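Local coordinates for protein berberine bridge enzyme-like 28 (Arabidopsis thaliana, PDB 5D79) that is a secreted oxidoreductase that carries FAD and is involved in adaptation to salt stress, at residues T83-K86 with A87-Q91; I214-R217 with Q218-G221; R513-P516 with T517-F520; D223-W226 with A227-G231. One frame throughout, in Å; residues are numbered along the deposited sequence. Where two conformers were deposited one is given.

How the contacts relate
Contact 4 is the most deeply buried of the four, its aromatic and aliphatic side chains lying nearer the chain's centre, while contacts 1, 2 and 3 lie farther out and are partly buried. Contacts 2 and 4 follow one another closely, one entering helix 217-220 and the other leaving helix 222-227, and Met220 of contact 2 packs against Phe225 and Ile228 of contact 4. Contact 3 belongs to the C-terminal family region, yet Val514 rests on Tyr224 of contact 4. Chemistry follows place: in contacts 1, 2 and 3 an aspartate carboxylate accepts one or two backbone N-H groups where a helix begins or ends, whereas contact 4 relies on aromatic and aliphatic packing and an arginine over one ring face.

Contact 1: T83-K86 with A87-Q91; sequences TPVK and ASDVQ
The turn that carries the chain from strand 80-82 into helix 87-100, within the PCMH-type FAD-binding region, is closed by Asp89 reaching back from the first helical turn to Val85 and Lys86. Its CG stands beside its own backbone N (chi1 -64°), which turns the carboxylate toward the incoming loop, and each oxygen finds a different partner. Asp89 OD2 accepts from Val85 N at 3.2 Å; the bond is nearly straight, 173° at the hydrogen, although the donor comes from above the carboxylate plane. Asp89 OD1 offers its syn lone pair to Lys86 NZ, 3.0 Å away, in a salt bridge. Lys86 crosses the aspartate at about a right angle and runs out extended until its last bond folds over (chi4 -67°), bringing the amine down on OD1. Along the way its CG and CE brush Ser88 OG, each 3.4 Å from it, and that hydroxyl gives a weak bond to Asp89 OD1. The buried carboxylate is thus well compensated, and its charge is likely to be favoured by the start of the helix. Backbone closure comes from Asp89 N, 3.1 Å from Lys86 O. On the apolar side, Pro84 CB lies 3.7 Å from Asp89 CB and 3.9 Å from Val90 CG2. Lys86 NZ has a second acceptor in Thr43 O. Pro84 also rests on Ile128 of strand 125-129, whereas Val90 and Ala87 face strand 238-248 at Leu240 and, with Gln91 reaching Ile214, helix 87-100 lies against strand 214-215.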
# COMPACT_ATOMS: atom_id res chain seq x y z
N THR A 83 3.92 20.64 -9.43
CA THR A 83 2.60 20.30 -8.91
C THR A 83 1.54 20.65 -9.95
O THR A 83 0.93 21.71 -9.89
CB THR A 83 2.27 21.04 -7.55
OG1 THR A 83 2.16 22.46 -7.75
CG2 THR A 83 3.34 20.77 -6.51
N PRO A 84 1.32 19.74 -10.92
CA PRO A 84 0.37 19.95 -12.02
C PRO A 84 -1.05 20.26 -11.53
O PRO A 84 -1.43 19.79 -10.46
CB PRO A 84 0.41 18.62 -12.78
CG PRO A 84 0.90 17.62 -11.76
CD PRO A 84 1.88 18.37 -10.93
N VAL A 85 -1.81 21.03 -12.30
CA VAL A 85 -3.20 21.33 -11.94
C VAL A 85 -4.18 20.87 -13.02
O VAL A 85 -5.39 20.81 -12.78
CB VAL A 85 -3.40 22.84 -11.68
CG1 VAL A 85 -2.55 23.29 -10.49
CG2 VAL A 85 -3.08 23.65 -12.93
N LYS A 86 -3.66 20.56 -14.20
CA LYS A 86 -4.48 19.99 -15.26
C LYS A 86 -3.69 18.89 -15.94
O LYS A 86 -2.47 18.85 -15.82
CB LYS A 86 -4.91 21.07 -16.27
CG LYS A 86 -3.77 21.90 -16.82
CD LYS A 86 -4.27 23.14 -17.53
CE LYS A 86 -3.12 24.03 -18.00
NZ LYS A 86 -2.33 24.64 -16.88
N ALA A 87 -4.38 17.99 -16.62
CA ALA A 87 -3.72 16.86 -17.27
C ALA A 87 -2.60 17.31 -18.20
O ALA A 87 -1.54 16.70 -18.23
CB ALA A 87 -4.72 16.02 -18.03
N SER A 88 -2.85 18.39 -18.94
CA SER A 88 -1.91 18.87 -19.95
C SER A 88 -0.53 19.15 -19.37
O SER A 88 0.48 18.99 -20.06
CB SER A 88 -2.45 20.13 -20.63
OG SER A 88 -2.32 21.27 -19.79
N ASP A 89 -0.49 19.58 -18.11
CA ASP A 89 0.76 19.83 -17.40
C ASP A 89 1.62 18.58 -17.30
O ASP A 89 2.83 18.64 -17.50
CB ASP A 89 0.49 20.36 -15.99
CG ASP A 89 -0.19 21.69 -16.00
OD1 ASP A 89 -0.58 22.16 -17.09
OD2 ASP A 89 -0.35 22.28 -14.90
N VAL A 90 0.97 17.47 -16.95
CA VAL A 90 1.66 16.19 -16.80
C VAL A 90 2.30 15.80 -18.11
O VAL A 90 3.46 15.41 -18.14
CB VAL A 90 0.70 15.06 -16.35
CG1 VAL A 90 1.42 13.72 -16.39
CG2 VAL A 90 0.17 15.35 -14.96
N GLN A 91 1.51 15.91 -19.17
CA GLN A 91 1.97 15.62 -20.52
C GLN A 91 3.24 16.38 -20.84
O GLN A 91 4.21 15.81 -21.34
CB GLN A 91 0.89 15.99 -21.54
CG GLN A 91 -0.44 15.31 -21.30
CD GLN A 91 -1.44 15.65 -22.38
OE1 GLN A 91 -2.28 16.54 -22.20
NE2 GLN A 91 -1.37 14.94 -23.50

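Contact 2: I214-R217 with Q218-G221; sequences ILDR and QAMG
Asp216 turns its carboxylate back onto Ala219 as the N-cap of helix 217-220, just where strand 214-215 gives way to the helix. Its CG sits between backbone N and carbonyl carbon (chi1 66°), which brings OD1 to the N-H of Ala219: Ala219 N donates to Asp216 OD1 at 2.9 Å, reaching the oxygen on its anti side and well out of the carboxylate plane. Alongside it, pointing the same way, runs the extended side chain of Gln218, with amide and carboxylate planes 43° apart. A water accepts from Gln218 N, one residue before the capped N-H, and gives a weak bond to Asp216 OD2. Met220 is bent instead, at chi3, and folds back so that its CE lies 3.4 Å from Leu215 O. The apolar contacts are Leu215's: its CB meets Met220 CB at 3.8 Å, and its CD2 meets Ala219 CB at 3.7 Å. Arg217 extends away from the turn to a salt bridge with Glu222, while its backbone N donates to Asp204 OD1 of strand 202-208. Met220 N donates to Asp216 O at 2.7 Å, almost in line with that carbonyl. One residue on, Gly221 N donates to Arg217 O at 3.2 Å, with backbone angles (phi 95°) at which a CB would run into the Met220 carbonyl oxygen, so glycine suits the place.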
# COMPACT_ATOMS: atom_id res chain seq x y z
N ILE A 214 -2.67 10.89 -23.37
CA ILE A 214 -3.61 10.52 -22.32
C ILE A 214 -4.52 9.39 -22.78
O ILE A 214 -5.30 9.56 -23.71
CB ILE A 214 -4.46 11.70 -21.90
CG1 ILE A 214 -3.57 12.84 -21.43
CG2 ILE A 214 -5.45 11.28 -20.83
CD1 ILE A 214 -4.27 14.15 -21.45
N LEU A 215 -4.42 8.25 -22.11
CA LEU A 215 -5.11 7.05 -22.56
C LEU A 215 -6.13 6.54 -21.54
O LEU A 215 -5.81 6.37 -20.36
CB LEU A 215 -4.08 5.96 -22.85
CG LEU A 215 -3.01 6.29 -23.90
CD1 LEU A 215 -1.75 5.49 -23.67
CD2 LEU A 215 -3.56 6.03 -25.29
N ASP A 216 -7.36 6.30 -21.99
CA ASP A 216 -8.34 5.64 -21.13
C ASP A 216 -8.27 4.13 -21.41
O ASP A 216 -7.47 3.68 -22.24
CB ASP A 216 -9.76 6.21 -21.32
CG ASP A 216 -10.34 5.95 -22.70
OD1 ASP A 216 -9.60 5.51 -23.60
OD2 ASP A 216 -11.56 6.19 -22.89
N ARG A 217 -9.06 3.34 -20.68
CA ARG A 217 -8.94 1.88 -20.76
C ARG A 217 -9.08 1.41 -22.21
O ARG A 217 -8.35 0.53 -22.68
CB ARG A 217 -10.00 1.21 -19.88
CG ARG A 217 -10.06 -0.28 -20.05
CD ARG A 217 -11.12 -0.94 -19.21
NE ARG A 217 -10.92 -2.38 -19.24
CZ ARG A 217 -11.57 -3.24 -18.48
NH1 ARG A 217 -12.47 -2.81 -17.60
NH2 ARG A 217 -11.31 -4.53 -18.58
N GLN A 218 -10.01 2.03 -22.91
CA GLN A 218 -10.27 1.76 -24.31
C GLN A 218 -9.04 2.08 -25.17
O GLN A 218 -8.66 1.29 -26.04
CB GLN A 218 -11.47 2.59 -24.77
CG GLN A 218 -11.97 2.33 -26.18
CD GLN A 218 -13.14 3.25 -26.54
OE1 GLN A 218 -13.29 4.34 -25.96
NE2 GLN A 218 -13.97 2.82 -27.49
N ALA A 219 -8.40 3.21 -24.90
CA ALA A 219 -7.28 3.68 -25.73
C ALA A 219 -5.97 3.00 -25.39
O ALA A 219 -5.13 2.82 -26.26
CB ALA A 219 -7.13 5.19 -25.62
N MET A 220 -5.80 2.62 -24.12
CA MET A 220 -4.53 2.05 -23.67
C MET A 220 -4.41 0.56 -23.98
O MET A 220 -3.30 0.06 -24.14
CB MET A 220 -4.35 2.27 -22.17
CG MET A 220 -5.12 1.29 -21.31
SD MET A 220 -4.86 1.61 -19.57
CE MET A 220 -5.75 3.15 -19.38
N GLY A 221 -5.53 -0.15 -24.07
CA GLY A 221 -5.49 -1.58 -24.31
C GLY A 221 -5.56 -2.41 -23.04
O GLY A 221 -5.25 -1.91 -21.96
O HOH W 1 -12.53 3.11 -21.75

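Contact 3: R513-P516 with T517-F520; sequences RVDP and TDFF
Hydrogen bonds dominate, and Asp515 accepts all those that join 513-516 to 517-520. A chi1 of -173° carries its carboxylate away from the backbone N and across the mouth of the bend, where both oxygens are met on their syn sides. Phe519 N donates to Asp515 OD1 at 2.9 Å and Phe520 N to Asp515 OD2 at 3.0 Å, each donor lying within 20° of the carboxylate plane; this pair of bonds fixes the rotation of the group. Asp518 N reaches Asp515 O at 3.1 Å and closes a type I beta turn, Asp515 to Asp518, by which the chain leaves helix 504-514 in the C-terminal berberine bridge enzyme-type region. Charge is the second kind of contact: Asp515 OD2 and Asp518 OD1 stand 4.3 Å apart, and Lys511 forms salt bridges with both, probably offsetting their mutual repulsion. Replacing Asp515 by alanine is likely to leave the N-H groups of Phe519 and Phe520 without these acceptors and Lys511 with one carboxylate fewer. Van der Waals contact is slighter. Phe520 turns the edge of its ring to the carboxylate, its CD2 3.7 Å from Asp515 OD2, while Phe519 brings CD2 over the centre of the Phe520 ring.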
# COMPACT_ATOMS: atom_id res chain seq x y z
N ARG A 513 6.10 -3.11 -24.62
CA ARG A 513 5.27 -2.46 -25.63
C ARG A 513 4.99 -1.01 -25.28
O ARG A 513 5.22 -0.12 -26.09
CB ARG A 513 3.94 -3.20 -25.82
CG ARG A 513 3.07 -2.64 -26.94
CD ARG A 513 1.75 -3.38 -27.06
NE ARG A 513 0.87 -3.16 -25.92
CZ ARG A 513 -0.08 -2.23 -25.87
NH1 ARG A 513 -0.27 -1.42 -26.91
NH2 ARG A 513 -0.84 -2.10 -24.77
N VAL A 514 4.51 -0.78 -24.06
CA VAL A 514 3.98 0.53 -23.67
C VAL A 514 5.07 1.55 -23.34
O VAL A 514 4.85 2.76 -23.44
CB VAL A 514 2.98 0.40 -22.45
CG1 VAL A 514 2.01 -0.74 -22.68
CG2 VAL A 514 3.71 0.21 -21.12
N ASP A 515 6.25 1.06 -22.96
CA ASP A 515 7.37 1.92 -22.55
C ASP A 515 8.70 1.36 -23.05
O ASP A 515 9.53 0.93 -22.26
CB ASP A 515 7.39 2.04 -21.01
CG ASP A 515 8.41 3.05 -20.51
OD1 ASP A 515 8.93 3.84 -21.33
OD2 ASP A 515 8.69 3.05 -19.30
N PRO A 516 8.90 1.38 -24.38
CA PRO A 516 10.10 0.79 -25.02
C PRO A 516 11.39 1.60 -24.85
O PRO A 516 12.49 1.10 -25.10
CB PRO A 516 9.70 0.72 -26.50
CG PRO A 516 8.75 1.84 -26.66
CD PRO A 516 7.98 1.94 -25.38
N THR A 517 11.26 2.85 -24.42
CA THR A 517 12.42 3.66 -24.11
C THR A 517 12.85 3.43 -22.68
O THR A 517 13.94 3.85 -22.28
CB THR A 517 12.16 5.16 -24.34
OG1 THR A 517 10.89 5.51 -23.76
CG2 THR A 517 12.12 5.44 -25.81
N ASP A 518 12.00 2.74 -21.92
CA ASP A 518 12.18 2.56 -20.48
C ASP A 518 12.27 3.92 -19.76
O ASP A 518 13.14 4.12 -18.91
CB ASP A 518 13.41 1.70 -20.21
CG ASP A 518 13.46 1.17 -18.78
OD1 ASP A 518 12.42 1.18 -18.10
OD2 ASP A 518 14.55 0.74 -18.34
N PHE A 519 11.39 4.86 -20.10
CA PHE A 519 11.42 6.17 -19.43
C PHE A 519 11.03 6.04 -17.97
O PHE A 519 11.68 6.60 -17.09
CB PHE A 519 10.49 7.19 -20.11
CG PHE A 519 10.44 8.53 -19.39
CD1 PHE A 519 11.52 9.42 -19.45
CD2 PHE A 519 9.32 8.91 -18.66
CE1 PHE A 519 11.48 10.66 -18.78
CE2 PHE A 519 9.28 10.15 -17.99
CZ PHE A 519 10.36 11.02 -18.06
N PHE A 520 9.95 5.31 -17.71
CA PHE A 520 9.47 5.16 -16.35
C PHE A 520 10.22 4.04 -15.62
O PHE A 520 9.87 2.87 -15.75
CB PHE A 520 7.96 4.91 -16.36
CG PHE A 520 7.19 6.06 -16.92
CD1 PHE A 520 6.92 7.18 -16.14
CD2 PHE A 520 6.76 6.05 -18.23
CE1 PHE A 520 6.22 8.24 -16.66
CE2 PHE A 520 6.06 7.12 -18.76
CZ PHE A 520 5.79 8.21 -17.97

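Contact 4: D223-W226 with A227-G231; sequences DYFW and AIRGG
Arg229, just past helix 222-227, folds its guanidinium back over one face of the Phe225 ring, and this is where the packing is tightest. The two planes are 23° apart, and Arg229 NE sits toward the ring's rim, 3.2 Å from Phe225 CE2. A bend at chi3 (-68°) also points that NE at the carbonyl of the same phenylalanine: Arg229 NE donates to Phe225 O at 2.7 Å, nearly straight at the hydrogen though from above the carbonyl plane. Arg229 CD adds a CH-pi contact, 4.0 Å from the centroid of the Phe225 ring. A leucine in place of Arg229 would probably leave Phe225 O without this donor and one face of the Phe225 ring without the guanidinium lying over it. Ile228 packs on the same turn, CG1 3.4 Å from Phe225 O, and its CG2 meets the edge of the Tyr224 ring at CD1, 3.9 Å away. The i to i-4 bond of Ile228 N to Tyr224 O (3.2 Å) gives way to an i to i-3 bond, Arg229 N to Trp226 O (3.0 Å). The other side is looser: Asp223 is partly exposed, and its side chain has two conformers, one reaching Arg506. Arg217 of helix 217-220 packs on the opposite side of the Phe225 ring, helix 504-514 covers Tyr224 and Ala227, and strand 202-208 meets Tyr224, Ile228 and Arg229.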
# COMPACT_ATOMS: atom_id res chain seq x y z
N ASP A 223 -3.80 -5.03 -22.01
CA ASP A 223 -2.50 -5.32 -21.41
C ASP A 223 -2.06 -4.16 -20.52
O ASP A 223 -1.60 -4.35 -19.39
CB ASP A 223 -1.44 -5.58 -22.51
CG ASP A 223 -1.16 -7.07 -22.72
OD1 ASP A 223 -1.58 -7.89 -21.88
OD2 ASP A 223 -0.49 -7.41 -23.73
N TYR A 224 -2.19 -2.94 -21.04
CA TYR A 224 -1.84 -1.76 -20.28
C TYR A 224 -2.74 -1.66 -19.04
O TYR A 224 -2.25 -1.46 -17.92
CB TYR A 224 -1.97 -0.51 -21.17
CG TYR A 224 -1.04 0.65 -20.84
CD1 TYR A 224 -0.59 0.90 -19.54
CD2 TYR A 224 -0.62 1.51 -21.86
CE1 TYR A 224 0.25 1.97 -19.27
CE2 TYR A 224 0.21 2.57 -21.60
CZ TYR A 224 0.65 2.80 -20.31
OH TYR A 224 1.49 3.88 -20.10
N PHE A 225 -4.05 -1.81 -19.26
CA PHE A 225 -5.04 -1.73 -18.18
C PHE A 225 -4.80 -2.76 -17.08
O PHE A 225 -5.13 -2.56 -15.91
CB PHE A 225 -6.46 -1.90 -18.74
CG PHE A 225 -7.54 -1.64 -17.73
CD1 PHE A 225 -7.76 -0.35 -17.25
CD2 PHE A 225 -8.32 -2.67 -17.24
CE1 PHE A 225 -8.74 -0.10 -16.30
CE2 PHE A 225 -9.30 -2.43 -16.30
CZ PHE A 225 -9.51 -1.15 -15.83
N TRP A 226 -4.22 -3.88 -17.47
CA TRP A 226 -3.94 -4.94 -16.53
C TRP A 226 -2.73 -4.55 -15.68
O TRP A 226 -2.78 -4.60 -14.45
CB TRP A 226 -3.73 -6.26 -17.31
CG TRP A 226 -3.28 -7.44 -16.52
CD1 TRP A 226 -4.07 -8.37 -15.91
CD2 TRP A 226 -1.93 -7.86 -16.31
NE1 TRP A 226 -3.30 -9.33 -15.31
CE2 TRP A 226 -1.98 -9.04 -15.54
CE3 TRP A 226 -0.68 -7.35 -16.68
CZ2 TRP A 226 -0.82 -9.71 -15.14
CZ3 TRP A 226 0.46 -8.02 -16.28
CH2 TRP A 226 0.38 -9.18 -15.52
N ALA A 227 -1.67 -4.11 -16.35
CA ALA A 227 -0.39 -3.84 -15.70
C ALA A 227 -0.50 -2.76 -14.62
O ALA A 227 0.15 -2.86 -13.58
CB ALA A 227 0.65 -3.44 -16.73
N ILE A 228 -1.31 -1.74 -14.87
CA ILE A 228 -1.41 -0.63 -13.92
C ILE A 228 -2.21 -1.01 -12.67
O ILE A 228 -2.15 -0.32 -11.66
CB ILE A 228 -2.06 0.64 -14.56
CG1 ILE A 228 -3.45 0.34 -15.11
CG2 ILE A 228 -1.18 1.18 -15.67
CD1 ILE A 228 -4.17 1.56 -15.65
N ARG A 229 -2.93 -2.13 -12.73
CA ARG A 229 -3.75 -2.54 -11.59
C ARG A 229 -3.07 -3.59 -10.71
O ARG A 229 -3.64 -4.65 -10.46
CB ARG A 229 -5.10 -3.07 -12.07
CG ARG A 229 -6.03 -2.00 -12.63
CD ARG A 229 -7.33 -2.63 -13.11
NE ARG A 229 -7.11 -3.48 -14.29
CZ ARG A 229 -7.71 -4.64 -14.50
NH1 ARG A 229 -8.58 -5.11 -13.62
NH2 ARG A 229 -7.44 -5.33 -15.59
N GLY A 230 -1.87 -3.26 -10.25
CA GLY A 230 -1.13 -4.10 -9.31
C GLY A 230 0.36 -4.18 -9.61
O GLY A 230 1.15 -4.55 -8.75
N GLY A 231 0.73 -3.81 -10.84
CA GLY A 231 2.09 -4.00 -11.32
C GLY A 231 3.09 -2.97 -10.84
O GLY A 231 4.28 -3.03 -11.17